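Local structure of putative metal-dependent isothiocyanate hydrolase SaxA (Pectobacterium carotovorum, 6BRM) at residues Pro24-Lys29 with Gln78-Lys83; Pro170-Leu175 with Leu209-Thr214; Pro197-Lys202 with Asn226-Thr231. The protein probably hydrolyses isothiocyanates, as a metallo-beta-lactamase superfamily enzyme that binds two zinc ions. All coordinates share one frame; numbering follows the deposited sequence.

Contact 1: Pro24-Lys29 with Gln78-Lys83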
# COMPACT_ATOMS: atom_id res chain seq x y z
N PRO B 24 -18.83 13.92 6.71
CA PRO B 24 -19.93 14.37 7.58
C PRO B 24 -20.74 13.24 8.24
O PRO B 24 -21.42 12.47 7.54
CB PRO B 24 -20.81 15.21 6.63
CG PRO B 24 -20.21 15.11 5.27
CD PRO B 24 -19.18 14.03 5.29
N MET B 25 -20.63 13.13 9.56
CA MET B 25 -21.52 12.30 10.38
C MET B 25 -22.45 13.25 11.14
O MET B 25 -22.01 13.94 12.07
CB MET B 25 -20.72 11.44 11.35
CG MET B 25 -21.51 10.28 11.95
SD MET B 25 -21.06 9.84 13.65
CE MET B 25 -19.31 9.46 13.51
N LEU B 26 -23.72 13.30 10.74
CA LEU B 26 -24.68 14.32 11.21
C LEU B 26 -25.89 13.78 12.01
O LEU B 26 -26.84 14.53 12.26
CB LEU B 26 -25.16 15.15 10.00
CG LEU B 26 -24.39 16.43 9.68
CD1 LEU B 26 -22.89 16.22 9.60
CD2 LEU B 26 -24.92 17.03 8.38
N ALA B 27 -25.85 12.51 12.43
CA ALA B 27 -26.93 11.95 13.26
C ALA B 27 -26.87 12.51 14.69
O ALA B 27 -25.79 12.82 15.19
CB ALA B 27 -26.85 10.43 13.29
N GLU B 28 -28.04 12.62 15.32
CA GLU B 28 -28.14 13.11 16.71
C GLU B 28 -27.56 12.09 17.71
O GLU B 28 -27.22 10.96 17.34
CB GLU B 28 -29.59 13.45 17.07
CG GLU B 28 -30.16 14.62 16.29
CD GLU B 28 -31.45 15.17 16.89
OE1 GLU B 28 -31.64 16.40 16.85
OE2 GLU B 28 -32.27 14.37 17.39
N LYS B 29 -27.45 12.51 18.97
CA LYS B 29 -26.86 11.66 20.02
C LYS B 29 -27.64 10.35 20.14
O LYS B 29 -28.85 10.36 20.37
CB LYS B 29 -26.85 12.38 21.38
CG LYS B 29 -25.83 11.81 22.36
CD LYS B 29 -26.26 11.94 23.81
CE LYS B 29 -25.30 11.23 24.74
NZ LYS B 29 -25.80 11.17 26.14
N GLN B 78 -26.78 12.02 4.67
CA GLN B 78 -27.34 11.77 3.33
C GLN B 78 -28.68 12.49 3.11
O GLN B 78 -29.03 12.80 1.97
CB GLN B 78 -27.50 10.26 3.08
CG GLN B 78 -26.18 9.52 2.97
CD GLN B 78 -26.31 8.03 3.20
OE1 GLN B 78 -27.34 7.42 2.89
NE2 GLN B 78 -25.25 7.42 3.73
N GLN B 79 -29.42 12.73 4.19
CA GLN B 79 -30.65 13.53 4.15
C GLN B 79 -30.34 15.02 4.28
O GLN B 79 -30.79 15.82 3.46
CB GLN B 79 -31.61 13.11 5.27
CG GLN B 79 -32.07 11.65 5.20
CD GLN B 79 -32.86 11.23 6.42
OE1 GLN B 79 -32.52 10.25 7.08
NE2 GLN B 79 -33.92 11.98 6.73
N ALA B 80 -29.56 15.38 5.30
CA ALA B 80 -29.35 16.78 5.69
C ALA B 80 -28.51 17.62 4.72
O ALA B 80 -28.77 18.82 4.55
CB ALA B 80 -28.74 16.85 7.09
N VAL B 81 -27.50 17.01 4.09
CA VAL B 81 -26.67 17.69 3.09
C VAL B 81 -27.48 17.79 1.79
O VAL B 81 -28.01 16.78 1.32
CB VAL B 81 -25.33 16.94 2.85
CG1 VAL B 81 -24.51 17.59 1.74
CG2 VAL B 81 -24.51 16.88 4.13
N PRO B 82 -27.56 19.01 1.20
CA PRO B 82 -28.39 19.18 0.00
C PRO B 82 -27.77 18.51 -1.22
O PRO B 82 -26.55 18.44 -1.33
CB PRO B 82 -28.45 20.69 -0.18
CG PRO B 82 -27.18 21.18 0.41
CD PRO B 82 -26.86 20.26 1.55
N LYS B 83 -28.62 18.03 -2.12
CA LYS B 83 -28.18 17.18 -3.24
C LYS B 83 -27.37 17.92 -4.31
O LYS B 83 -26.58 17.30 -5.03
CB LYS B 83 -29.38 16.47 -3.89
CG LYS B 83 -30.20 15.59 -2.95
CD LYS B 83 -29.36 14.55 -2.22
CE LYS B 83 -30.23 13.55 -1.47
NZ LYS B 83 -30.92 14.17 -0.30

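Contact 2: Pro170-Leu175 with Leu209-Thr214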
# COMPACT_ATOMS: atom_id res chain seq x y z
N PRO B 170 2.80 2.92 2.40
CA PRO B 170 2.20 4.06 1.69
C PRO B 170 1.91 5.28 2.57
O PRO B 170 1.89 6.42 2.07
CB PRO B 170 0.91 3.48 1.13
CG PRO B 170 1.24 2.05 0.89
CD PRO B 170 2.09 1.67 2.07
N TYR B 171 1.67 5.05 3.86
CA TYR B 171 1.56 6.13 4.83
C TYR B 171 2.93 6.77 5.12
O TYR B 171 3.04 7.99 5.18
CB TYR B 171 0.91 5.63 6.13
CG TYR B 171 0.93 6.67 7.22
CD1 TYR B 171 0.03 7.73 7.20
CD2 TYR B 171 1.87 6.62 8.25
CE1 TYR B 171 0.05 8.70 8.19
CE2 TYR B 171 1.90 7.58 9.24
CZ TYR B 171 0.98 8.62 9.20
OH TYR B 171 0.98 9.60 10.16
N VAL B 172 3.96 5.94 5.29
CA VAL B 172 5.33 6.42 5.55
C VAL B 172 5.88 7.22 4.37
O VAL B 172 6.45 8.29 4.57
CB VAL B 172 6.30 5.26 5.90
CG1 VAL B 172 7.73 5.77 6.09
CG2 VAL B 172 5.82 4.54 7.15
N LYS B 173 5.71 6.69 3.16
CA LYS B 173 6.14 7.40 1.94
C LYS B 173 5.44 8.74 1.71
O LYS B 173 6.01 9.64 1.10
CB LYS B 173 5.95 6.51 0.70
CG LYS B 173 6.93 5.36 0.61
CD LYS B 173 6.62 4.43 -0.55
CE LYS B 173 6.95 5.05 -1.90
NZ LYS B 173 6.65 4.12 -3.02
N SER B 174 4.20 8.86 2.19
CA SER B 174 3.46 10.13 2.12
C SER B 174 4.03 11.19 3.06
O SER B 174 4.08 12.36 2.70
CB SER B 174 1.98 9.90 2.42
OG SER B 174 1.43 8.99 1.49
N LEU B 175 4.44 10.77 4.26
CA LEU B 175 5.16 11.66 5.19
C LEU B 175 6.51 12.07 4.62
O LEU B 175 6.92 13.22 4.76
CB LEU B 175 5.36 10.98 6.55
CG LEU B 175 4.13 10.58 7.39
CD1 LEU B 175 4.58 9.82 8.63
CD2 LEU B 175 3.29 11.78 7.77
N LEU B 209 6.08 10.79 14.78
CA LEU B 209 6.86 11.93 15.28
C LEU B 209 8.37 11.62 15.33
O LEU B 209 9.19 12.53 15.24
CB LEU B 209 6.34 12.37 16.67
CG LEU B 209 6.22 13.87 16.93
CD1 LEU B 209 5.21 14.53 15.99
CD2 LEU B 209 5.84 14.12 18.38
N LYS B 210 8.73 10.34 15.48
CA LYS B 210 10.12 9.90 15.29
C LYS B 210 10.56 10.10 13.84
O LYS B 210 11.66 10.58 13.58
CB LYS B 210 10.30 8.43 15.69
CG LYS B 210 10.32 8.21 17.20
CD LYS B 210 10.28 6.74 17.56
CE LYS B 210 10.34 6.54 19.06
NZ LYS B 210 9.88 5.19 19.48
N MET B 211 9.68 9.74 12.91
CA MET B 211 9.91 9.91 11.47
C MET B 211 10.01 11.39 11.09
O MET B 211 10.92 11.79 10.37
CB MET B 211 8.77 9.26 10.66
CG MET B 211 9.19 8.67 9.31
SD MET B 211 9.35 6.87 9.35
CE MET B 211 10.52 6.65 10.70
N LEU B 212 9.07 12.19 11.60
CA LEU B 212 8.90 13.58 11.20
C LEU B 212 8.74 14.50 12.43
O LEU B 212 7.64 14.96 12.74
CB LEU B 212 7.68 13.67 10.27
CG LEU B 212 7.53 14.88 9.36
CD1 LEU B 212 8.62 14.92 8.29
CD2 LEU B 212 6.15 14.84 8.70
N PRO B 213 9.86 14.77 13.15
CA PRO B 213 9.81 15.48 14.44
C PRO B 213 9.43 16.97 14.40
O PRO B 213 9.13 17.53 15.45
CB PRO B 213 11.24 15.31 14.98
CG PRO B 213 12.09 15.14 13.78
CD PRO B 213 11.24 14.41 12.77
N THR B 214 9.45 17.59 13.22
CA THR B 214 8.95 18.95 13.03
C THR B 214 7.43 19.02 13.16
O THR B 214 6.88 20.01 13.63
CB THR B 214 9.30 19.50 11.64
OG1 THR B 214 8.75 18.64 10.63
CG2 THR B 214 10.80 19.60 11.46

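Contact 3: Pro197-Lys202 with Asn226-Thr231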
# COMPACT_ATOMS: atom_id res chain seq x y z
N PRO B 197 -5.94 -4.41 15.18
CA PRO B 197 -6.41 -3.04 14.90
C PRO B 197 -6.77 -2.74 13.44
O PRO B 197 -6.10 -3.25 12.53
CB PRO B 197 -5.23 -2.17 15.35
CG PRO B 197 -4.55 -2.97 16.40
CD PRO B 197 -4.70 -4.40 15.97
N ILE B 198 -7.82 -1.94 13.24
CA ILE B 198 -8.30 -1.54 11.91
C ILE B 198 -8.03 -0.07 11.55
O ILE B 198 -8.19 0.32 10.39
CB ILE B 198 -9.81 -1.84 11.72
CG1 ILE B 198 -10.67 -1.19 12.81
CG2 ILE B 198 -10.05 -3.35 11.69
CD1 ILE B 198 -12.12 -1.02 12.43
N ILE B 199 -7.66 0.73 12.55
CA ILE B 199 -7.22 2.11 12.36
C ILE B 199 -6.05 2.40 13.33
O ILE B 199 -5.58 1.49 14.02
CB ILE B 199 -8.39 3.12 12.54
CG1 ILE B 199 -9.05 2.97 13.92
CG2 ILE B 199 -9.43 2.93 11.44
CD1 ILE B 199 -10.08 4.05 14.21
N MET B 200 -5.58 3.65 13.38
CA MET B 200 -4.41 4.00 14.21
C MET B 200 -4.75 4.09 15.69
O MET B 200 -5.93 4.13 16.07
CB MET B 200 -3.78 5.32 13.75
CG MET B 200 -3.50 5.39 12.26
SD MET B 200 -2.25 6.58 11.75
CE MET B 200 -0.98 5.50 11.09
N GLY B 201 -3.71 4.13 16.51
CA GLY B 201 -3.85 4.24 17.96
C GLY B 201 -2.83 5.18 18.56
O GLY B 201 -2.36 6.11 17.90
N LYS B 202 -2.49 4.94 19.83
CA LYS B 202 -1.50 5.75 20.54
C LYS B 202 -0.08 5.50 20.03
O LYS B 202 0.67 6.46 19.83
CB LYS B 202 -1.59 5.53 22.07
CG LYS B 202 -1.18 4.15 22.58
CD LYS B 202 -1.68 3.92 24.00
CE LYS B 202 -1.19 2.59 24.55
NZ LYS B 202 -1.67 2.34 25.94
N ASN B 226 -18.72 3.71 19.96
CA ASN B 226 -18.24 2.85 21.06
C ASN B 226 -17.11 1.86 20.71
O ASN B 226 -16.38 1.41 21.61
CB ASN B 226 -19.41 2.09 21.73
CG ASN B 226 -20.05 1.05 20.82
OD1 ASN B 226 -20.01 1.16 19.59
ND2 ASN B 226 -20.67 0.05 21.43
N HIS B 227 -16.96 1.54 19.43
CA HIS B 227 -15.96 0.57 18.98
C HIS B 227 -14.52 1.12 19.03
O HIS B 227 -13.57 0.34 19.11
CB HIS B 227 -16.29 0.08 17.57
CG HIS B 227 -17.69 -0.45 17.44
ND1 HIS B 227 -18.05 -1.70 17.90
CD2 HIS B 227 -18.81 0.11 16.94
CE1 HIS B 227 -19.34 -1.90 17.66
NE2 HIS B 227 -19.82 -0.81 17.09
N CYS B 228 -14.38 2.44 18.98
CA CYS B 228 -13.08 3.11 19.17
C CYS B 228 -12.69 3.09 20.65
O CYS B 228 -13.27 3.83 21.46
CB CYS B 228 -13.14 4.55 18.64
SG CYS B 228 -13.60 4.68 16.89
N LEU B 229 -11.70 2.27 20.99
CA LEU B 229 -11.33 1.99 22.39
C LEU B 229 -10.34 2.96 23.05
O LEU B 229 -10.06 2.82 24.24
CB LEU B 229 -10.78 0.56 22.51
CG LEU B 229 -11.69 -0.57 22.04
CD1 LEU B 229 -10.94 -1.90 22.07
CD2 LEU B 229 -12.96 -0.65 22.88
N LEU B 230 -9.81 3.92 22.29
CA LEU B 230 -8.82 4.88 22.82
C LEU B 230 -9.56 6.09 23.39
O LEU B 230 -10.47 6.63 22.75
CB LEU B 230 -7.85 5.31 21.71
CG LEU B 230 -6.39 5.58 22.08
CD1 LEU B 230 -5.63 6.10 20.86
CD2 LEU B 230 -6.25 6.55 23.23
N THR B 231 -9.16 6.52 24.58
CA THR B 231 -9.75 7.68 25.27
C THR B 231 -8.83 8.90 25.17
O THR B 231 -7.61 8.75 25.18
CB THR B 231 -10.00 7.34 26.76
OG1 THR B 231 -10.55 6.02 26.87
CG2 THR B 231 -10.98 8.33 27.40

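Contact 1: Pro24-Lys29 with Gln78-Lys83
Leu26 carries loop 24-29 onto Ala80 and Val81, at the point where helix 75-80 gives way to loop. Ahead of it, Pro24 borders the contact, its CB 4.8 Å from CG2 of Val81. Hydrogen bonds fix the main chain that follows: Met25 is bound by Thr10 and Arg7, and the amides of Leu26 and Ala27 go to OD1 and OD2, respectively, of Asp74. At Leu26 one methyl does all the touching: CD2 comes within 4.0 Å of CB of Ala80 and 4.3 Å of CG2 of Val81. A chi1 of -93°, away from the staggered positions, together with chi2 at 51°, brings CD2 to both. Its isobutyl group also leans on Leu57 of helix 54-58 and on Ala77, one turn back from the helix end. The loop follows strand 18-22, and helix 75-80 follows the HxHxDH zinc motif of the metallo-beta-lactamase fold (His67, His69, Asp71, His72); the side chain of Leu26 lies about 10 Å from that of His72. Within 78-83, Lys83 folds back, and its NZ reaches O of Gln78 at 3.3 Å in the carbonyl plane, tying the following loop to the last helical turn.

Contact 2: Pro170-Leu175 with Leu209-Thr214
Leu175, Met211 and Leu212 supply most of the surface buried where helix 169-178 meets the C-terminal end of helix 203-211. Leu175 points at the other segment, and its CD2 faces CD2 of Leu212 at 4.3 Å, methyl against methyl. The second methyl of Leu212, CD1, sits 4.3 Å from the backbone O of Leu175. Leu212 is the first residue to leave helical geometry, and from there its side chain also rests on Lys179 and Pro180. Met211 bends at both chi2 (102°) and chi3 (-55°), which swings the thioether over to Val172: SD lies 3.8 Å from CG1, and the two side chains cross at about a right angle. Val172 presents that methyl by setting CG1 anti to its backbone N (chi1 177°). Within helix 169-178, CG of Leu175 lies 4.1 Å above the ring plane of Tyr171, offset toward the rim, and Leu175 reaches Val183 and Tyr160 on the strands. The contact thus joins two helices of the alpha-beta-beta-alpha fold at the interface with the second subunit, whose Tyr134 and Ala137 pack on Val172 and Met211. Across the segments no hydrogen bond or ion pair forms; methyls and one sulfur meet through dispersion and the exclusion of water, so side-chain shape rather than polar direction governs the fit.

Contact 3: Pro197-Lys202 with Asn226-Thr231
Lys202 NZ forms a salt bridge with OE2 of Glu234 on helix 232-241, while the base of the same side chain rests on Leu230. The rest of the lysine chain is extended and leads away to that carboxylate; its CB stays behind, 4.3 Å from CD1 of Leu230. This single leucine methyl also abuts the peptide link between Gly201 and Lys202, with CD1 at 3.7 Å from C of Gly201 and 3.5 Å from N of Lys202. CG of Leu230 lies some 35° short of anti to the backbone N (chi1 -145°), which brings the methyl against main chain where Gly201 adds no side chain. Further along, CD1 of Ile199 approaches SG of Cys228 at 4.5 Å, a looser touch. The two segments lead into helices 203-211 and 232-241 of the metallo-beta-lactamase fold, beside the zinc site, and both are hydrogen-bonded through their backbones to residues 188-190: Leu230 to Gly188, Met200 to Tyr189 and Ile198 to Ala190. Close by, O of Ile198 takes a hydrogen bond from ND1 of His128, a zinc ligand, while the Ile199 side chain packs on that histidine and Cys228 on the ligand His221. Chemically, the join is apolar and without a hydrogen bond of its own, so it sets hydrocarbon and sulfur against the two ligands, while the Ile198 carbonyl probably helps orient the ring of His128.

Overall arrangement
Contact 3 borders the zinc site and contact 1 lies further out, whereas contact 2 is away from it. The side chain of Ile199 in contact 3 is about 5 Å from a zinc ion; that of Leu26 in contact 1 is about 10 Å from the side chain of the ligand His72. The centres of these two contacts are 24 Å apart, with nearest atoms about 8 Å apart and no touch. Contacts 1 and 2 lie on opposite sides of the chain's centre, centre to centre 33 Å. Contacts 2 and 3 alternate their segments along the chain and meet directly: Tyr171 CE2 packs on Met200 CE at 4.0 Å, linking helix 169-178, which faces the second subunit, to loop 197-202.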